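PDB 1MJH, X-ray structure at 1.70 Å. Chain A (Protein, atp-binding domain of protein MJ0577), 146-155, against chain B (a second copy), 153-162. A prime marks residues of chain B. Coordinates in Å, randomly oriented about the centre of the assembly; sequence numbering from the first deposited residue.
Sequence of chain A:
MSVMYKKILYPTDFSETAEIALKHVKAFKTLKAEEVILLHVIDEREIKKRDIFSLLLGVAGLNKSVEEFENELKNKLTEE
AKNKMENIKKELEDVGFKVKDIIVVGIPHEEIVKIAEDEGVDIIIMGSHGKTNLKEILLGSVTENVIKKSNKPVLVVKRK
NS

Chain A 146-155: VIKKSNKPVL
Chain B 153-162: PVLVVKRKNS

What fills the apolar centre of the contact? Leu155 and Leu155′ face each other across the antiparallel pairing of the two strands, their side chains on one face of the sheet, both with chi1 t and chi2 p. Leu155 CD1 lies 4.2 Å from Leu155′ CB and 4.0 Å from Pro153′ CB; in return, Pro153 CB sits 4.0 Å from Leu155′ CD1. These hydrocarbon groups have no polar atoms to satisfy and pack at van der Waals distance, the leucines buried from solvent. Both prolines are C-gamma exo. On the other face are Val154 and Val156′, both t, and here Ile147 (m, t) reaches from its helix, its CG2 4.3 Å from Val156′ CG1.

How do the backbones pair? Extended strands run antiparallel, with phi/psi of -126/124 at Val154 and -100/113 at Val156′. Leu155 and Leu155′ form the non-hydrogen-bonded pair, CA to CA 4.1 Å. Val154 and Val156′ form the hydrogen-bonded pair, CA to CA 5.3 Å: Val156′ N donates to Val154 O at 2.8 Å, almost straight at 176°, and Val154 N to Val156′ O at 3.1 Å. CA-H...O contacts supplement these, as from Pro153 CA to Val156′ O at 3.3 Å.

What does the side chain of Lys158′ bond to? Its CA-to-CB bond points toward chain A, and all four chi angles are m; the folded chain carries the ammonium to the end of the helix, where carbonyls lack helical partners. NZ donates to Ile147 O and Ser150 O, each at 2.8 Å, and to a water 2.8 Å away; that water donates to Lys148 O at 2.8 Å.

What holds the polar edge? Ser150 leaves helical geometry at -81/148, and its OG (chi1 t) accepts from Lys152 N at 3.0 Å, bracing the turn. A second water donates to Asn151 O at 3.0 Å and accepts from Lys158′ N at 2.9 Å. Farther out, the side chains of Asn151 (chi1 p) and Asn161′ (chi1 m) lie close together.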

ATOM      1  N   VAL A 146       3.951 -10.714  -0.911  1.00 15.18           N
ATOM      2  CA  VAL A 146       4.463  -9.905   0.245  1.00 18.06           C
ATOM      3  C   VAL A 146       3.335  -9.340   1.057  1.00 20.42           C
ATOM      4  O   VAL A 146       3.366  -9.423   2.293  1.00 20.67           O
ATOM      5  CB  VAL A 146       5.388  -8.764  -0.261  1.00 17.76           C
ATOM      6  CG1 VAL A 146       5.757  -7.758   0.824  1.00 16.29           C
ATOM      7  CG2 VAL A 146       6.605  -9.452  -0.924  1.00 19.12           C
ATOM      8  N   ILE A 147       2.274  -8.772   0.433  1.00 16.62           N
ATOM      9  CA  ILE A 147       1.098  -8.319   1.197  1.00 17.53           C
ATOM     10  C   ILE A 147       0.475  -9.423   2.033  1.00 17.71           C
ATOM     11  O   ILE A 147       0.133  -9.180   3.204  1.00 20.41           O
ATOM     12  CB  ILE A 147      -0.029  -7.796   0.244  1.00 15.81           C
ATOM     13  CG1 ILE A 147       0.591  -6.562  -0.434  1.00 20.10           C
ATOM     14  CG2 ILE A 147      -1.257  -7.471   1.087  1.00 22.12           C
ATOM     15  CD1 ILE A 147      -0.331  -6.147  -1.607  1.00 20.02           C
ATOM     16  N   LYS A 148       0.357 -10.618   1.512  1.00 16.81           N
ATOM     17  CA  LYS A 148      -0.316 -11.668   2.283  1.00 16.79           C
ATOM     18  C   LYS A 148       0.592 -12.262   3.351  1.00 20.37           C
ATOM     19  O   LYS A 148       0.026 -12.773   4.315  1.00 20.71           O
ATOM     20  CB  LYS A 148      -0.804 -12.729   1.277  1.00 18.08           C
ATOM     21  CG  LYS A 148      -2.036 -12.231   0.499  1.00 17.76           C
ATOM     22  CD  LYS A 148      -2.456 -13.281  -0.527  1.00 18.75           C
ATOM     23  CE  LYS A 148      -3.832 -12.984  -1.131  1.00 19.90           C
ATOM     24  NZ  LYS A 148      -4.209 -13.957  -2.213  1.00 23.64           N
ATOM     25  N   LYS A 149       1.916 -12.260   3.189  1.00 18.99           N
ATOM     26  CA  LYS A 149       2.783 -12.980   4.141  1.00 19.19           C
ATOM     27  C   LYS A 149       3.446 -12.036   5.134  1.00 23.70           C
ATOM     28  O   LYS A 149       3.764 -12.511   6.254  1.00 21.98           O
ATOM     29  CB  LYS A 149       3.835 -13.754   3.283  1.00 19.50           C
ATOM     30  CG  LYS A 149       3.164 -14.901   2.517  1.00 25.36           C
ATOM     31  CD  LYS A 149       4.080 -15.457   1.428  1.00 28.74           C
ATOM     32  CE  LYS A 149       3.492 -16.719   0.803  1.00 34.45           C
ATOM     33  NZ  LYS A 149       3.634 -17.900   1.708  1.00 34.35           N
ATOM     34  N   SER A 150       3.739 -10.780   4.761  1.00 18.68           N
ATOM     35  CA  SER A 150       4.364  -9.850   5.684  1.00 19.73           C
ATOM     36  C   SER A 150       3.390  -9.202   6.638  1.00 19.56           C
ATOM     37  O   SER A 150       2.266  -8.881   6.262  1.00 20.76           O
ATOM     38  CB  SER A 150       5.051  -8.721   4.875  1.00 19.93           C
ATOM     39  OG  SER A 150       5.744  -7.853   5.780  1.00 17.76           O
ATOM     40  N   ASN A 151       3.810  -8.881   7.881  1.00 17.47           N
ATOM     41  CA  ASN A 151       2.926  -8.056   8.718  1.00 18.95           C
ATOM     42  C   ASN A 151       3.268  -6.577   8.656  1.00 19.07           C
ATOM     43  O   ASN A 151       2.665  -5.757   9.381  1.00 19.91           O
ATOM     44  CB  ASN A 151       2.946  -8.550  10.186  1.00 22.42           C
ATOM     45  CG  ASN A 151       4.317  -8.420  10.790  1.00 24.49           C
ATOM     46  OD1 ASN A 151       5.203  -7.721  10.301  1.00 23.22           O
ATOM     47  ND2 ASN A 151       4.553  -9.149  11.912  1.00 26.03           N
ATOM     48  N   LYS A 152       4.154  -6.155   7.727  1.00 18.68           N
ATOM     49  CA  LYS A 152       4.540  -4.760   7.578  1.00 17.10           C
ATOM     50  C   LYS A 152       3.536  -4.041   6.644  1.00 19.16           C
ATOM     51  O   LYS A 152       2.949  -4.679   5.753  1.00 19.37           O
ATOM     52  CB  LYS A 152       5.906  -4.628   6.861  1.00 18.68           C
ATOM     53  CG  LYS A 152       7.063  -5.311   7.608  1.00 18.87           C
ATOM     54  CD  LYS A 152       7.215  -4.665   8.983  1.00 21.21           C
ATOM     55  CE  LYS A 152       8.412  -5.270   9.712  1.00 25.84           C
ATOM     56  NZ  LYS A 152       8.672  -4.637  11.048  1.00 27.43           N
ATOM     57  N   PRO A 153       3.298  -2.773   6.898  1.00 18.79           N
ATOM     58  CA  PRO A 153       2.479  -1.956   5.987  1.00 18.24           C
ATOM     59  C   PRO A 153       3.162  -1.975   4.607  1.00 17.32           C
ATOM     60  O   PRO A 153       4.377  -1.972   4.519  1.00 16.33           O
ATOM     61  CB  PRO A 153       2.549  -0.540   6.564  1.00 16.03           C
ATOM     62  CG  PRO A 153       2.952  -0.754   8.011  1.00 19.25           C
ATOM     63  CD  PRO A 153       3.969  -1.906   7.932  1.00 18.04           C
ATOM     64  N   VAL A 154       2.400  -2.068   3.524  1.00 16.68           N
ATOM     65  CA  VAL A 154       2.949  -2.098   2.160  1.00 16.60           C
ATOM     66  C   VAL A 154       2.256  -0.991   1.363  1.00 16.14           C
ATOM     67  O   VAL A 154       1.041  -1.019   1.178  1.00 18.75           O
ATOM     68  CB  VAL A 154       2.722  -3.425   1.425  1.00 16.66           C
ATOM     69  CG1 VAL A 154       3.245  -3.505  -0.012  1.00 16.87           C
ATOM     70  CG2 VAL A 154       3.421  -4.576   2.177  1.00 19.74           C
ATOM     71  N   LEU A 155       3.131  -0.112   0.805  1.00 17.83           N
ATOM     72  CA  LEU A 155       2.600   0.895  -0.135  1.00 16.89           C
ATOM     73  C   LEU A 155       2.794   0.320  -1.537  1.00 19.17           C
ATOM     74  O   LEU A 155       3.900   0.075  -2.001  1.00 19.79           O
ATOM     75  CB  LEU A 155       3.419   2.189   0.071  1.00 15.95           C
ATOM     76  CG  LEU A 155       3.032   3.306  -0.948  1.00 23.63           C
ATOM     77  CD1 LEU A 155       1.527   3.520  -1.042  1.00 23.04           C
ATOM     78  CD2 LEU A 155       3.740   4.611  -0.552  1.00 22.58           C
TER
ATOM     79  N   PRO B 153      -2.007   4.890  -5.673  1.00 18.25           N
ATOM     80  CA  PRO B 153      -1.154   4.176  -4.710  1.00 19.75           C
ATOM     81  C   PRO B 153      -2.024   3.742  -3.528  1.00 18.33           C
ATOM     82  O   PRO B 153      -2.918   4.516  -3.111  1.00 18.28           O
ATOM     83  CB  PRO B 153      -0.119   5.217  -4.262  1.00 19.44           C
ATOM     84  CG  PRO B 153      -0.160   6.315  -5.317  1.00 22.23           C
ATOM     85  CD  PRO B 153      -1.561   6.273  -5.803  1.00 21.18           C
ATOM     86  N   VAL B 154      -1.835   2.490  -3.091  1.00 18.13           N
ATOM     87  CA  VAL B 154      -2.607   1.999  -1.932  1.00 18.82           C
ATOM     88  C   VAL B 154      -1.663   1.547  -0.806  1.00 17.77           C
ATOM     89  O   VAL B 154      -0.818   0.668  -1.030  1.00 18.35           O
ATOM     90  CB  VAL B 154      -3.433   0.779  -2.351  1.00 22.57           C
ATOM     91  CG1 VAL B 154      -4.269   0.272  -1.138  1.00 22.20           C
ATOM     92  CG2 VAL B 154      -4.468   1.121  -3.440  1.00 21.93           C
ATOM     93  N   LEU B 155      -1.807   2.214   0.328  1.00 17.05           N
ATOM     94  CA  LEU B 155      -1.065   1.769   1.551  1.00 15.39           C
ATOM     95  C   LEU B 155      -1.948   0.741   2.235  1.00 17.81           C
ATOM     96  O   LEU B 155      -2.994   1.104   2.748  1.00 18.92           O
ATOM     97  CB  LEU B 155      -0.718   2.962   2.436  1.00 13.85           C
ATOM     98  CG  LEU B 155      -0.078   2.569   3.812  1.00 18.78           C
ATOM     99  CD1 LEU B 155       1.185   1.753   3.591  1.00 20.17           C
ATOM    100  CD2 LEU B 155       0.289   3.858   4.597  1.00 19.89           C
ATOM    101  N   VAL B 156      -1.518  -0.514   2.322  1.00 14.75           N
ATOM    102  CA  VAL B 156      -2.243  -1.582   2.958  1.00 17.22           C
ATOM    103  C   VAL B 156      -1.672  -1.808   4.365  1.00 18.96           C
ATOM    104  O   VAL B 156      -0.507  -2.132   4.504  1.00 17.23           O
ATOM    105  CB  VAL B 156      -2.086  -2.910   2.189  1.00 16.81           C
ATOM    106  CG1 VAL B 156      -2.921  -3.973   2.913  1.00 20.38           C
ATOM    107  CG2 VAL B 156      -2.516  -2.806   0.708  1.00 16.54           C
ATOM    108  N   VAL B 157      -2.485  -1.513   5.384  1.00 15.27           N
ATOM    109  CA  VAL B 157      -2.043  -1.631   6.766  1.00 16.45           C
ATOM    110  C   VAL B 157      -2.534  -2.988   7.295  1.00 17.06           C
ATOM    111  O   VAL B 157      -3.746  -3.236   7.234  1.00 18.60           O
ATOM    112  CB  VAL B 157      -2.667  -0.511   7.598  1.00 15.86           C
ATOM    113  CG1 VAL B 157      -2.248  -0.602   9.082  1.00 16.89           C
ATOM    114  CG2 VAL B 157      -2.177   0.873   7.111  1.00 20.18           C
ATOM    115  N   LYS B 158      -1.626  -3.801   7.806  1.00 17.19           N
ATOM    116  CA  LYS B 158      -2.071  -5.183   8.121  1.00 16.76           C
ATOM    117  C   LYS B 158      -2.800  -5.278   9.449  1.00 19.10           C
ATOM    118  O   LYS B 158      -2.651  -4.486  10.380  1.00 21.48           O
ATOM    119  CB  LYS B 158      -0.847  -6.139   8.229  1.00 19.29           C
ATOM    120  CG  LYS B 158       0.033  -6.116   6.962  1.00 22.09           C
ATOM    121  CD  LYS B 158      -0.680  -6.575   5.733  1.00 21.36           C
ATOM    122  CE  LYS B 158      -1.488  -7.881   5.756  1.00 20.96           C
ATOM    123  NZ  LYS B 158      -0.556  -9.080   5.957  1.00 21.96           N
ATOM    124  N   ARG B 159      -3.600  -6.341   9.533  1.00 19.31           N
ATOM    125  CA  ARG B 159      -4.358  -6.612  10.768  1.00 15.86           C
ATOM    126  C   ARG B 159      -3.415  -6.989  11.907  1.00 19.12           C
ATOM    127  O   ARG B 159      -2.256  -7.234  11.699  1.00 20.95           O
ATOM    128  CB  ARG B 159      -5.301  -7.798  10.495  1.00 16.71           C
ATOM    129  CG  ARG B 159      -4.526  -9.066  10.083  1.00 19.07           C
ATOM    130  CD  ARG B 159      -5.499 -10.242   9.859  1.00 18.50           C
ATOM    131  NE  ARG B 159      -4.774 -11.431   9.363  1.00 20.37           N
ATOM    132  CZ  ARG B 159      -5.422 -12.533   8.944  1.00 22.44           C
ATOM    133  NH1 ARG B 159      -6.751 -12.594   8.908  1.00 21.51           N
ATOM    134  NH2 ARG B 159      -4.755 -13.588   8.490  1.00 22.98           N
ATOM    135  N   LYS B 160      -3.983  -6.978  13.127  1.00 18.15           N
ATOM    136  CA  LYS B 160      -3.126  -7.399  14.267  1.00 19.74           C
ATOM    137  C   LYS B 160      -2.564  -8.788  14.040  1.00 23.87           C
ATOM    138  O   LYS B 160      -3.175  -9.645  13.446  1.00 26.83           O
ATOM    139  CB  LYS B 160      -3.989  -7.397  15.542  1.00 24.64           C
ATOM    140  CG  LYS B 160      -4.302  -6.030  16.101  1.00 25.12           C
ATOM    141  CD  LYS B 160      -5.287  -6.172  17.290  1.00 31.89           C
ATOM    142  CE  LYS B 160      -5.824  -4.788  17.631  1.00 41.85           C
ATOM    143  NZ  LYS B 160      -4.727  -3.788  17.778  1.00 44.76           N
ATOM    144  N   ASN B 161      -1.400  -9.035  14.683  1.00 24.03           N
ATOM    145  CA  ASN B 161      -0.744 -10.337  14.597  1.00 28.42           C
ATOM    146  C   ASN B 161      -1.472 -11.313  15.536  1.00 32.27           C
ATOM    147  O   ASN B 161      -1.997 -10.896  16.580  1.00 31.95           O
ATOM    148  CB  ASN B 161       0.710 -10.228  15.033  1.00 29.11           C
ATOM    149  CG  ASN B 161       1.547  -9.301  14.188  1.00 34.70           C
ATOM    150  OD1 ASN B 161       2.291  -8.447  14.692  1.00 37.24           O
ATOM    151  ND2 ASN B 161       1.415  -9.504  12.882  1.00 28.63           N
ATOM    152  N   SER B 162      -1.690 -12.524  15.064  1.00 35.98           N
ATOM    153  CA  SER B 162      -2.588 -13.497  15.690  1.00 45.66           C
ATOM    154  C   SER B 162      -3.712 -12.883  16.519  1.00 51.38           C
ATOM    155  O   SER B 162      -4.230 -13.525  17.483  1.00 53.84           O
ATOM    156  CB  SER B 162      -1.760 -14.562  16.413  1.00 51.51           C
ATOM    157  OG  SER B 162      -0.767 -15.060  15.515  1.00 49.10           O
ATOM    158  OXT SER B 162      -4.547 -12.160  15.885  1.00 52.87           O
TER
HETATM  159  O   HOH W   1      -2.066 -11.445   5.535  1.00 25.45           O
HETATM  160  O   HOH W   2       0.991  -3.314   8.982  1.00 19.29           O